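Local atomic coordinates of FG41 Malonate Semialdehyde Decarboxylase (PDB entry 4LHP), a protein that belongs to the tautomerase superfamily, the clan of MIF, and assembles as a trimer of small alpha/beta subunits, each built on a four-stranded mixed sheet. Residues L7-S12 with H45-I50; R17-A22 with I95-S100; F71-R76 with N109-W114; P1-D6 with V66-F71. One frame throughout, in Å; residues are numbered along the deposited sequence.

In the fold
Interaction 4 is the core, a full antiparallel ladder between strands 2-8 and 66-73 with aliphatic side chains on one face and a mixture of charged, aromatic and aliphatic ones on the other. Interaction 1 lies where strand 2-8 ends and interaction 3 where strand 66-73 ends, on opposite sides of the chain's centre; both are partly buried and rest on a few parallel backbone bonds plus polar side chains. Interaction 2 is buried but has no hydrogen bond between its segments: helix 13-31 meets the turn after helix 78-92 almost wholly through aliphatic groups. It touches interaction 1 through Arg11 and Leu7. Interaction 3 shares Phe71 with interaction 4 and binds a phosphate near the latter's Pro1.

Interaction 1: L7-S12 with H45-I50; sequences LTSDRS and HDPSDI
Thr8 ends strand 2-8 and pairs in parallel with His45, the last residue of strand 39-45. From this bridge its side chain rises on the same face as that of His45. Thr8 CB lies 3.5 Å from His45 O and also reaches Pro47 CG. Beyond it the two branches part: Thr8 CG2, anti to the carbonyl carbon, packs 3.6 Å from Pro47 CA, whereas Thr8 OG1, in the crowded place between backbone N and carbonyl carbon, donates to Asp10 OD1 at 2.6 Å from above the carboxylate plane. That bond lies within the type I turn from Thr8 to Arg11, which Arg11 N to Thr8 O closes, and the second oxygen of Asp10 is held by Ser64 OG. His45 N gives a bond of 2.8 Å to an in-plane lone pair of Leu7 O, and His45 O takes Ser9 N at 2.6 Å from above its plane. A water bridges Ser9 OG to Asp46 OD2, while Asp46 OD1 receives Ser48 N in an Asx turn that opens the 3-10 segment 47-49. The contact lies at the C-terminal ends of parallel neighbours 2-8 and 39-45, which helix 13-31 connects in a beta-alpha-beta crossover, part of the tautomerase fold.

Interaction 2: R17-A22 with I95-S100; sequences RAIADA and IGVAGS
The junction where helix 13-31 meets the turn leaving helix 78-92 is a compact aliphatic contact, with no hydrogen bond between the segments. Ile95 does most of the work. Its CG1 branch, beside the backbone N and anti to the carbonyl carbon, continues extended (chi2 167°), so that Ile95 CD1 drops between successive turns of the helix: it presses on Ala22 CB at 3.4 Å, tighter than usual van der Waals contact, lies 3.5 Å from Ala18 O and reaches Ala18 CB at 4.3 Å. The small alanines let the isoleucine tip come close to the helix backbone. The other branch, Ile95 CG2, meets Ile19 CG1 at 4.0 Å, the two side chains crossing obliquely. A Schellman motif ends helix 78-92, with Gly96 (positive phi) as its C-prime residue and Val97 N bonded to Leu92 O. Past the glycine the chain turns Val97 toward helix 13-31, where Val97 CG2 rests 4.0 Å from Ile19 CD1, crossing that side chain at about a right angle. Leu92 also packs on Ile19, Ala22 and Val97. Arg17 NE forms a salt bridge with Asp21 OD1 at 3.1 Å, and the same oxygen pairs with Arg38.

Interaction 3: F71-R76 with N109-W114; sequences FTQAGR and NAPHDW. With PO4 (phosphate ion), chain M.
Asn109 O is gripped twice: Ala74 N donates to it at 2.8 Å, nearly along the C=O axis and close to straight (167°), and Gln73 CA adds a weaker CA-H...O contact. With Asn109 N bonded to Thr72 O at 3.3 Å from above the carbonyl plane, this makes the parallel bridge between Gln73 and Asn109. The Asn109 amide folds over one face of the Trp114 indole, offset toward its rim; ND2 bonds to Ile106 O of the third subunit, and OD1 accepts a weak bond from Trp114 NE1. Trp114 CH2, at the indole edge, lies 3.2 Å from Phe71 O. Gln73 CG stands beside the backbone N and its chain runs on extended, so that the side chain crosses that of Pro111 at about a right angle, Gln73 OE1 3.0 Å from Pro111 CG. A phosphate ion, probably from the crystallisation liquor, takes a bond from Thr72 OG1 to O2 at 2.6 Å, another from Gln73 N to O3 at 3.2 Å, and a weak one from Gln73 NE2 to O4. The ion lies beside the amino-terminal Pro1, consistent with the pocket expected there in tautomerase-superfamily proteins. Around this site, Pro111 rests on Tyr123 of helix 122-125, Trp114 touches Leu2 of strand 2-8, and Trp114 pairs in an antiparallel ladder with a strand of the third subunit.

Interaction 4: P1-D6 with V66-F71; sequences PLIRID and VIIHVF
Strands 2-6 and 66-71 run antiparallel at 166°, their axes 4.8 Å apart, and six backbone bonds link Leu2 with Phe71, Arg4 with His69 and Asp6 with Ile67. The straightest, Ile67 N to Asp6 O, spans 2.8 Å at 174°. On one face Ile68 CD1 pushes tightly against Ile5 CG2 of its paired residue at 3.5 Å, and Ile68 CG2 meets Ile3 CG2 diagonally at 3.7 Å. Ile3 CD1 lies beside Val70 CG2 at 3.8 Å. Helix 13-31 covers this face, Leu27 on Ile3 and Ala20 on Ile5, giving the layered alpha/beta packing of the tautomerase fold, whose characteristic amino-terminal proline, Pro1, directly precedes the first strand and lies near the phosphate. The other face, with Arg4, Asp6 and His69 among Leu2, Ile67 and Phe71, is turned to the neighbouring subunits. Arg4 CD lies 3.8 Å from Phe71 CE1, guanidinium and ring planes 88° apart, and Arg4 NE is buried without a partner. Phe71 CZ stands over the centre of the His69 ring, 3.5 Å above its plane. Arg4 NH1 forms a salt bridge with Asp6 of the third subunit, as Asp6 does with Arg4 of the second, while His45 and Thr107 hold Asp6 OD1 and His69 NE2.

Interaction 1: L7-S12 with H45-I50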
loop_
_atom_site.group_PDB
_atom_site.type_symbol
_atom_site.label_atom_id
_atom_site.label_comp_id
_atom_site.label_asym_id
_atom_site.label_seq_id
_atom_site.Cartn_x
_atom_site.Cartn_y
_atom_site.Cartn_z
ATOM N N LEU A 7 12.484 -1.539 2.638
ATOM C CA LEU A 7 13.790 -1.216 3.190
ATOM C C LEU A 7 14.764 -0.985 2.040
ATOM O O LEU A 7 14.338 -0.771 0.906
ATOM C CB LEU A 7 14.257 -2.328 4.134
ATOM C CG LEU A 7 13.923 -3.758 3.710
ATOM C CD1 LEU A 7 14.610 -4.107 2.403
ATOM C CD2 LEU A 7 14.309 -4.742 4.803
ATOM N N THR A 8 16.063 -1.018 2.319
ATOM C CA THR A 8 17.050 -0.631 1.319
ATOM C C THR A 8 18.006 -1.759 0.936
ATOM O O THR A 8 18.284 -2.655 1.734
ATOM C CB THR A 8 17.853 0.577 1.803
ATOM O OG1 THR A 8 18.436 0.283 3.077
ATOM C CG2 THR A 8 16.943 1.788 1.936
ATOM N N SER A 9 18.517 -1.692 -0.289
ATOM C CA SER A 9 19.289 -2.784 -0.876
ATOM C C SER A 9 20.673 -2.980 -0.255
ATOM O O SER A 9 21.293 -4.025 -0.447
ATOM C CB SER A 9 19.420 -2.587 -2.391
ATOM O OG SER A 9 19.874 -1.283 -2.716
ATOM N N ASP A 10 21.157 -1.985 0.483
ATOM C CA ASP A 10 22.448 -2.107 1.157
ATOM C C ASP A 10 22.396 -3.139 2.282
ATOM O O ASP A 10 23.433 -3.629 2.728
ATOM C CB ASP A 10 22.905 -0.755 1.709
ATOM C CG ASP A 10 21.889 -0.131 2.639
ATOM O OD1 ASP A 10 20.831 0.314 2.147
ATOM O OD2 ASP A 10 22.154 -0.076 3.857
ATOM N N ARG A 11 21.191 -3.463 2.743
ATOM C CA ARG A 11 21.023 -4.487 3.768
ATOM C C ARG A 11 21.074 -5.869 3.130
ATOM O O ARG A 11 20.491 -6.095 2.069
ATOM C CB ARG A 11 19.704 -4.295 4.521
ATOM C CG ARG A 11 19.657 -3.027 5.359
ATOM C CD ARG A 11 18.455 -3.009 6.291
ATOM N NE ARG A 11 18.385 -1.773 7.068
ATOM C CZ ARG A 11 19.006 -1.567 8.227
ATOM N NH1 ARG A 11 19.760 -2.513 8.772
ATOM N NH2 ARG A 11 18.873 -0.404 8.845
ATOM N N SER A 12 21.778 -6.790 3.779
ATOM C CA SER A 12 21.962 -8.128 3.236
ATOM C C SER A 12 20.626 -8.846 3.094
ATOM O O SER A 12 19.715 -8.642 3.897
ATOM C CB SER A 12 22.884 -8.945 4.141
ATOM O OG SER A 12 22.231 -9.291 5.350
ATOM N N HIS A 45 14.865 -1.331 -1.740
ATOM C CA HIS A 45 15.038 -0.184 -2.615
ATOM C C HIS A 45 16.462 0.335 -2.570
ATOM O O HIS A 45 17.181 0.127 -1.596
ATOM C CB HIS A 45 14.121 0.960 -2.181
ATOM C CG HIS A 45 12.665 0.618 -2.198
ATOM N ND1 HIS A 45 11.788 1.152 -3.114
ATOM C CD2 HIS A 45 11.929 -0.193 -1.401
ATOM C CE1 HIS A 45 10.575 0.682 -2.887
ATOM N NE2 HIS A 45 10.636 -0.137 -1.852
ATOM N N ASP A 46 16.863 1.020 -3.633
ATOM C CA ASP A 46 18.004 1.912 -3.558
ATOM C C ASP A 46 17.634 2.969 -2.521
ATOM O O ASP A 46 16.530 3.510 -2.562
ATOM C CB ASP A 46 18.262 2.558 -4.916
ATOM C CG ASP A 46 19.479 3.456 -4.912
ATOM O OD1 ASP A 46 19.385 4.585 -4.384
ATOM O OD2 ASP A 46 20.529 3.035 -5.442
ATOM N N PRO A 47 18.541 3.256 -1.575
ATOM C CA PRO A 47 18.197 4.158 -0.468
ATOM C C PRO A 47 17.653 5.511 -0.918
ATOM O O PRO A 47 16.868 6.123 -0.192
ATOM C CB PRO A 47 19.531 4.331 0.263
ATOM C CG PRO A 47 20.270 3.072 -0.026
ATOM C CD PRO A 47 19.907 2.720 -1.439
ATOM N N SER A 48 18.066 5.973 -2.092
ATOM C CA SER A 48 17.593 7.251 -2.613
ATOM C C SER A 48 16.088 7.226 -2.879
ATOM O O SER A 48 15.438 8.271 -2.913
ATOM C CB SER A 48 18.345 7.621 -3.895
ATOM O OG SER A 48 18.274 6.580 -4.852
ATOM N N ASP A 49 15.538 6.031 -3.064
ATOM C CA ASP A 49 14.116 5.884 -3.357
ATOM C C ASP A 49 13.251 5.980 -2.100
ATOM O O ASP A 49 12.041 6.185 -2.189
ATOM C CB ASP A 49 13.855 4.566 -4.088
ATOM C CG ASP A 49 14.185 4.648 -5.569
ATOM O OD1 ASP A 49 14.063 5.750 -6.148
ATOM O OD2 ASP A 49 14.563 3.611 -6.153
ATOM N N ILE A 50 13.871 5.830 -0.933
ATOM C CA ILE A 50 13.182 6.076 0.331
ATOM C C ILE A 50 13.646 7.396 0.940
ATOM O O ILE A 50 14.830 7.573 1.231
ATOM C CB ILE A 50 13.423 4.946 1.353
ATOM C CG1 ILE A 50 12.658 3.686 0.945
ATOM C CG2 ILE A 50 12.984 5.386 2.740
ATOM C CD1 ILE A 50 12.876 2.505 1.871
HETATM O O HOH W 1 21.544 0.237 -4.149
#

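Interaction 2: R17-A22 with I95-S100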
loop_
_atom_site.group_PDB
_atom_site.type_symbol
_atom_site.label_atom_id
_atom_site.label_comp_id
_atom_site.label_asym_id
_atom_site.label_seq_id
_atom_site.Cartn_x
_atom_site.Cartn_y
_atom_site.Cartn_z
ATOM N N ARG A 17 15.489 -10.769 5.619
ATOM C CA ARG A 17 14.717 -11.916 6.059
ATOM C C ARG A 17 14.634 -11.945 7.584
ATOM O O ARG A 17 13.589 -12.260 8.153
ATOM C CB ARG A 17 15.345 -13.203 5.523
ATOM C CG ARG A 17 14.615 -14.473 5.920
ATOM C CD ARG A 17 13.107 -14.321 5.803
ATOM N NE ARG A 17 12.406 -15.388 6.511
ATOM C CZ ARG A 17 11.670 -16.338 5.939
ATOM N NH1 ARG A 17 11.501 -16.381 4.622
ATOM N NH2 ARG A 17 11.090 -17.253 6.699
ATOM N N ALA A 18 15.736 -11.602 8.244
ATOM C CA ALA A 18 15.760 -11.527 9.703
ATOM C C ALA A 18 14.866 -10.392 10.201
ATOM O O ALA A 18 14.085 -10.571 11.136
ATOM C CB ALA A 18 17.183 -11.345 10.202
ATOM N N ILE A 19 14.987 -9.223 9.578
ATOM C CA ILE A 19 14.080 -8.116 9.860
ATOM C C ILE A 19 12.639 -8.613 9.785
ATOM O O ILE A 19 11.840 -8.369 10.688
ATOM C CB ILE A 19 14.271 -6.950 8.859
ATOM C CG1 ILE A 19 15.603 -6.239 9.109
ATOM C CG2 ILE A 19 13.126 -5.951 8.973
ATOM C CD1 ILE A 19 15.962 -5.219 8.046
ATOM N N ALA A 20 12.320 -9.324 8.708
ATOM C CA ALA A 20 10.967 -9.823 8.489
ATOM C C ALA A 20 10.563 -10.812 9.579
ATOM O O ALA A 20 9.422 -10.809 10.040
ATOM C CB ALA A 20 10.864 -10.470 7.116
ATOM N N ASP A 21 11.506 -11.653 9.992
ATOM C CA ASP A 21 11.247 -12.636 11.037
ATOM C C ASP A 21 10.923 -11.946 12.357
ATOM O O ASP A 21 10.027 -12.367 13.087
ATOM C CB ASP A 21 12.457 -13.553 11.222
ATOM C CG ASP A 21 12.632 -14.531 10.077
ATOM O OD1 ASP A 21 11.619 -14.974 9.500
ATOM O OD2 ASP A 21 13.791 -14.865 9.757
ATOM N N ALA A 22 11.657 -10.880 12.652
ATOM C CA ALA A 22 11.511 -10.179 13.919
ATOM C C ALA A 22 10.173 -9.457 14.001
ATOM O O ALA A 22 9.542 -9.418 15.058
ATOM C CB ALA A 22 12.654 -9.199 14.107
ATOM N N ILE A 95 19.254 -6.927 15.610
ATOM C CA ILE A 95 19.365 -7.384 14.230
ATOM C C ILE A 95 20.168 -6.409 13.374
ATOM O O ILE A 95 20.684 -6.779 12.319
ATOM C CB ILE A 95 17.969 -7.602 13.616
ATOM C CG1 ILE A 95 17.445 -8.984 14.005
ATOM C CG2 ILE A 95 18.008 -7.472 12.100
ATOM C CD1 ILE A 95 15.984 -9.187 13.716
ATOM N N GLY A 96 20.279 -5.166 13.832
ATOM C CA GLY A 96 21.069 -4.167 13.134
ATOM C C GLY A 96 20.259 -3.006 12.587
ATOM O O GLY A 96 20.667 -2.358 11.623
ATOM N N VAL A 97 19.107 -2.741 13.195
ATOM C CA VAL A 97 18.292 -1.595 12.812
ATOM C C VAL A 97 18.143 -0.650 13.995
ATOM O O VAL A 97 17.474 -0.973 14.977
ATOM C CB VAL A 97 16.890 -2.021 12.345
ATOM C CG1 VAL A 97 16.087 -0.808 11.896
ATOM C CG2 VAL A 97 16.986 -3.048 11.226
ATOM N N ALA A 98 18.773 0.516 13.899
ATOM C CA ALA A 98 18.692 1.516 14.953
ATOM C C ALA A 98 17.256 2.006 15.101
ATOM O O ALA A 98 16.474 1.951 14.153
ATOM C CB ALA A 98 19.615 2.678 14.642
ATOM N N GLY A 99 16.915 2.486 16.293
ATOM C CA GLY A 99 15.576 2.975 16.562
ATOM C C GLY A 99 15.216 4.142 15.666
ATOM O O GLY A 99 14.048 4.365 15.352
ATOM N N SER A 100 16.233 4.886 15.250
ATOM C CA SER A 100 16.041 6.066 14.421
ATOM C C SER A 100 15.627 5.703 13.000
ATOM O O SER A 100 15.087 6.533 12.269
ATOM C CB SER A 100 17.338 6.865 14.366
ATOM O OG SER A 100 18.383 6.065 13.841
#

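Interaction 3: F71-R76 with N109-W114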
loop_
_atom_site.group_PDB
_atom_site.type_symbol
_atom_site.label_atom_id
_atom_site.label_comp_id
_atom_site.label_asym_id
_atom_site.label_seq_id
_atom_site.Cartn_x
_atom_site.Cartn_y
_atom_site.Cartn_z
ATOM N N PHE A 71 -1.178 -3.752 7.701
ATOM C CA PHE A 71 -2.577 -3.770 7.295
ATOM C C PHE A 71 -3.306 -4.840 8.096
ATOM O O PHE A 71 -3.107 -6.032 7.877
ATOM C CB PHE A 71 -2.693 -4.040 5.794
ATOM C CG PHE A 71 -2.189 -2.912 4.937
ATOM C CD1 PHE A 71 -0.854 -2.843 4.569
ATOM C CD2 PHE A 71 -3.050 -1.917 4.503
ATOM C CE1 PHE A 71 -0.389 -1.802 3.782
ATOM C CE2 PHE A 71 -2.591 -0.876 3.716
ATOM C CZ PHE A 71 -1.259 -0.819 3.356
ATOM N N THR A 72 -4.153 -4.408 9.025
ATOM C CA THR A 72 -4.740 -5.316 10.001
ATOM C C THR A 72 -6.194 -4.957 10.297
ATOM O O THR A 72 -6.642 -3.847 10.011
ATOM C CB THR A 72 -3.947 -5.275 11.320
ATOM O OG1 THR A 72 -4.282 -6.408 12.129
ATOM C CG2 THR A 72 -4.246 -3.993 12.085
ATOM N N GLN A 73 -6.927 -5.899 10.882
ATOM C CA GLN A 73 -8.327 -5.669 11.218
ATOM C C GLN A 73 -8.461 -4.568 12.264
ATOM O O GLN A 73 -7.639 -4.457 13.173
ATOM C CB GLN A 73 -8.975 -6.946 11.760
ATOM C CG GLN A 73 -8.840 -8.165 10.868
ATOM C CD GLN A 73 -9.575 -9.365 11.431
ATOM O OE1 GLN A 73 -10.764 -9.289 11.733
ATOM N NE2 GLN A 73 -8.866 -10.476 11.590
ATOM N N ALA A 74 -9.502 -3.753 12.128
ATOM C CA ALA A 74 -9.839 -2.771 13.150
ATOM C C ALA A 74 -10.162 -3.498 14.448
ATOM O O ALA A 74 -10.518 -4.677 14.433
ATOM C CB ALA A 74 -11.032 -1.940 12.707
ATOM N N GLY A 75 -10.037 -2.794 15.568
ATOM C CA GLY A 75 -10.425 -3.342 16.854
ATOM C C GLY A 75 -9.332 -3.280 17.904
ATOM O O GLY A 75 -9.614 -3.308 19.102
ATOM N N ARG A 76 -8.082 -3.201 17.463
ATOM C CA ARG A 76 -6.965 -3.153 18.396
ATOM C C ARG A 76 -6.954 -1.812 19.107
ATOM O O ARG A 76 -7.170 -0.767 18.492
ATOM C CB ARG A 76 -5.637 -3.372 17.673
ATOM C CG ARG A 76 -5.568 -4.672 16.897
ATOM C CD ARG A 76 -5.566 -5.876 17.822
ATOM N NE ARG A 76 -5.523 -7.126 17.071
ATOM C CZ ARG A 76 -5.188 -8.305 17.584
ATOM N NH1 ARG A 76 -4.853 -8.415 18.863
ATOM N NH2 ARG A 76 -5.180 -9.380 16.810
ATOM N N ASN A 109 -8.940 -2.282 8.322
ATOM C CA ASN A 109 -10.093 -2.718 7.544
ATOM C C ASN A 109 -10.939 -3.695 8.359
ATOM O O ASN A 109 -10.752 -3.816 9.568
ATOM C CB ASN A 109 -9.654 -3.343 6.218
ATOM C CG ASN A 109 -8.798 -4.584 6.402
ATOM O OD1 ASN A 109 -8.634 -5.088 7.513
ATOM N ND2 ASN A 109 -8.249 -5.085 5.302
ATOM N N ALA A 110 -11.865 -4.387 7.702
ATOM C CA ALA A 110 -12.777 -5.297 8.392
ATOM C C ALA A 110 -12.412 -6.761 8.150
ATOM O O ALA A 110 -11.725 -7.085 7.182
ATOM C CB ALA A 110 -14.211 -5.032 7.950
ATOM N N PRO A 111 -12.875 -7.656 9.038
ATOM C CA PRO A 111 -12.608 -9.091 8.882
ATOM C C PRO A 111 -13.115 -9.626 7.545
ATOM O O PRO A 111 -12.543 -10.567 6.999
ATOM C CB PRO A 111 -13.391 -9.729 10.035
ATOM C CG PRO A 111 -13.622 -8.634 11.017
ATOM C CD PRO A 111 -13.674 -7.361 10.240
ATOM N N HIS A 112 -14.178 -9.027 7.020
ATOM C CA HIS A 112 -14.735 -9.468 5.746
ATOM C C HIS A 112 -13.960 -8.906 4.554
ATOM O O HIS A 112 -14.394 -9.036 3.408
ATOM C CB HIS A 112 -16.218 -9.099 5.640
ATOM C CG HIS A 112 -16.515 -7.669 5.968
ATOM N ND1 HIS A 112 -17.125 -7.288 7.144
ATOM C CD2 HIS A 112 -16.295 -6.529 5.272
ATOM C CE1 HIS A 112 -17.264 -5.974 7.159
ATOM N NE2 HIS A 112 -16.767 -5.490 6.035
ATOM N N ASP A 113 -12.810 -8.294 4.821
ATOM C CA ASP A 113 -11.970 -7.744 3.762
ATOM C C ASP A 113 -10.762 -8.629 3.478
ATOM O O ASP A 113 -9.739 -8.152 2.988
ATOM C CB ASP A 113 -11.496 -6.343 4.145
ATOM C CG ASP A 113 -12.619 -5.331 4.144
ATOM O OD1 ASP A 113 -13.479 -5.405 3.245
ATOM O OD2 ASP A 113 -12.645 -4.463 5.042
ATOM N N TRP A 114 -10.881 -9.921 3.776
ATOM C CA TRP A 114 -9.752 -10.829 3.628
ATOM C C TRP A 114 -10.137 -12.155 2.992
ATOM O O TRP A 114 -11.119 -12.786 3.386
ATOM C CB TRP A 114 -9.117 -11.111 4.990
ATOM C CG TRP A 114 -8.663 -9.885 5.714
ATOM C CD1 TRP A 114 -9.406 -9.105 6.549
ATOM C CD2 TRP A 114 -7.356 -9.300 5.674
ATOM N NE1 TRP A 114 -8.644 -8.068 7.030
ATOM C CE2 TRP A 114 -7.382 -8.166 6.508
ATOM C CE3 TRP A 114 -6.168 -9.623 5.013
ATOM C CZ2 TRP A 114 -6.266 -7.353 6.699
ATOM C CZ3 TRP A 114 -5.061 -8.816 5.205
ATOM C CH2 TRP A 114 -5.119 -7.695 6.040
HETATM P P PO4 M . -5.276 -9.567 11.619
HETATM O O1 PO4 M . -5.070 -11.026 11.277
HETATM O O2 PO4 M . -4.004 -9.000 12.204
HETATM O O3 PO4 M . -5.638 -8.802 10.366
HETATM O O4 PO4 M . -6.387 -9.446 12.636
#

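Interaction 4: P1-D6 with V66-F71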
loop_
_atom_site.group_PDB
_atom_site.type_symbol
_atom_site.label_atom_id
_atom_site.label_comp_id
_atom_site.label_asym_id
_atom_site.label_seq_id
_atom_site.Cartn_x
_atom_site.Cartn_y
_atom_site.Cartn_z
ATOM N N PRO A 1 -2.863 -10.151 9.443
ATOM C CA PRO A 1 -2.440 -8.859 8.901
ATOM C C PRO A 1 -1.525 -9.034 7.695
ATOM O O PRO A 1 -0.824 -10.041 7.606
ATOM C CB PRO A 1 -1.646 -8.264 10.057
ATOM C CG PRO A 1 -0.973 -9.458 10.650
ATOM C CD PRO A 1 -1.980 -10.586 10.541
ATOM N N LEU A 2 -1.537 -8.069 6.781
ATOM C CA LEU A 2 -0.578 -8.045 5.683
ATOM C C LEU A 2 0.452 -6.958 5.954
ATOM O O LEU A 2 0.103 -5.793 6.131
ATOM C CB LEU A 2 -1.281 -7.789 4.350
ATOM C CG LEU A 2 -0.366 -7.575 3.141
ATOM C CD1 LEU A 2 0.424 -8.831 2.812
ATOM C CD2 LEU A 2 -1.176 -7.121 1.937
ATOM N N ILE A 3 1.722 -7.346 5.995
ATOM C CA ILE A 3 2.795 -6.410 6.307
ATOM C C ILE A 3 3.598 -6.063 5.058
ATOM O O ILE A 3 4.207 -6.937 4.442
ATOM C CB ILE A 3 3.777 -7.002 7.335
ATOM C CG1 ILE A 3 3.025 -7.721 8.460
ATOM C CG2 ILE A 3 4.686 -5.915 7.888
ATOM C CD1 ILE A 3 2.047 -6.848 9.212
ATOM N N ARG A 4 3.600 -4.788 4.684
ATOM C CA ARG A 4 4.489 -4.319 3.628
ATOM C C ARG A 4 5.753 -3.743 4.252
ATOM O O ARG A 4 5.714 -2.700 4.905
ATOM C CB ARG A 4 3.806 -3.260 2.760
ATOM C CG ARG A 4 2.528 -3.736 2.099
ATOM C CD ARG A 4 2.051 -2.769 1.028
ATOM N NE ARG A 4 0.969 -3.344 0.230
ATOM C CZ ARG A 4 1.136 -3.981 -0.928
ATOM N NH1 ARG A 4 2.340 -4.128 -1.457
ATOM N NH2 ARG A 4 0.092 -4.475 -1.574
ATOM N N ILE A 5 6.873 -4.430 4.055
ATOM C CA ILE A 5 8.152 -3.965 4.576
ATOM C C ILE A 5 9.015 -3.420 3.448
ATOM O O ILE A 5 9.490 -4.173 2.598
ATOM C CB ILE A 5 8.925 -5.092 5.277
ATOM C CG1 ILE A 5 8.045 -5.762 6.332
ATOM C CG2 ILE A 5 10.203 -4.541 5.905
ATOM C CD1 ILE A 5 8.660 -7.000 6.946
ATOM N N ASP A 6 9.209 -2.106 3.441
ATOM C CA ASP A 6 10.076 -1.468 2.459
ATOM C C ASP A 6 11.368 -1.007 3.120
ATOM O O ASP A 6 11.354 -0.194 4.045
ATOM C CB ASP A 6 9.366 -0.285 1.798
ATOM C CG ASP A 6 8.270 -0.721 0.840
ATOM O OD1 ASP A 6 8.516 -0.731 -0.384
ATOM O OD2 ASP A 6 7.162 -1.055 1.311
ATOM N N VAL A 66 13.903 1.554 7.352
ATOM C CA VAL A 66 12.996 0.415 7.276
ATOM C C VAL A 66 11.581 0.869 7.620
ATOM O O VAL A 66 11.299 1.264 8.750
ATOM C CB VAL A 66 13.422 -0.713 8.230
ATOM C CG1 VAL A 66 12.380 -1.826 8.243
ATOM C CG2 VAL A 66 14.792 -1.246 7.834
ATOM N N ILE A 67 10.699 0.811 6.629
ATOM C CA ILE A 67 9.324 1.269 6.783
ATOM C C ILE A 67 8.373 0.080 6.827
ATOM O O ILE A 67 8.325 -0.724 5.896
ATOM C CB ILE A 67 8.932 2.221 5.635
ATOM C CG1 ILE A 67 9.717 3.528 5.763
ATOM C CG2 ILE A 67 7.436 2.500 5.648
ATOM C CD1 ILE A 67 9.535 4.479 4.608
ATOM N N ILE A 68 7.627 -0.025 7.923
ATOM C CA ILE A 68 6.699 -1.129 8.139
ATOM C C ILE A 68 5.266 -0.629 8.059
ATOM O O ILE A 68 4.829 0.149 8.903
ATOM C CB ILE A 68 6.896 -1.765 9.532
ATOM C CG1 ILE A 68 8.372 -2.080 9.777
ATOM C CG2 ILE A 68 6.033 -3.019 9.677
ATOM C CD1 ILE A 68 8.967 -3.002 8.748
ATOM N N HIS A 69 4.537 -1.077 7.045
ATOM C CA HIS A 69 3.139 -0.696 6.893
ATOM C C HIS A 69 2.260 -1.895 7.223
ATOM O O HIS A 69 2.193 -2.858 6.462
ATOM C CB HIS A 69 2.863 -0.193 5.474
ATOM C CG HIS A 69 1.644 0.671 5.368
ATOM N ND1 HIS A 69 1.462 1.584 4.350
ATOM C CD2 HIS A 69 0.545 0.760 6.153
ATOM C CE1 HIS A 69 0.304 2.197 4.515
ATOM N NE2 HIS A 69 -0.273 1.715 5.600
ATOM N N VAL A 70 1.599 -1.831 8.374
ATOM C CA VAL A 70 0.783 -2.934 8.857
ATOM C C VAL A 70 -0.667 -2.763 8.426
ATOM O O VAL A 70 -1.302 -1.753 8.729
ATOM C CB VAL A 70 0.848 -3.039 10.391
ATOM C CG1 VAL A 70 -0.132 -4.084 10.903
ATOM C CG2 VAL A 70 2.266 -3.368 10.835
ATOM N N PHE A 71 -1.178 -3.752 7.701
ATOM C CA PHE A 71 -2.577 -3.770 7.295
ATOM C C PHE A 71 -3.306 -4.840 8.096
ATOM O O PHE A 71 -3.107 -6.032 7.877
ATOM C CB PHE A 71 -2.693 -4.040 5.794
ATOM C CG PHE A 71 -2.189 -2.912 4.937
ATOM C CD1 PHE A 71 -0.854 -2.843 4.569
ATOM C CD2 PHE A 71 -3.050 -1.917 4.503
ATOM C CE1 PHE A 71 -0.389 -1.802 3.782
ATOM C CE2 PHE A 71 -2.591 -0.876 3.716
ATOM C CZ PHE A 71 -1.259 -0.819 3.356
#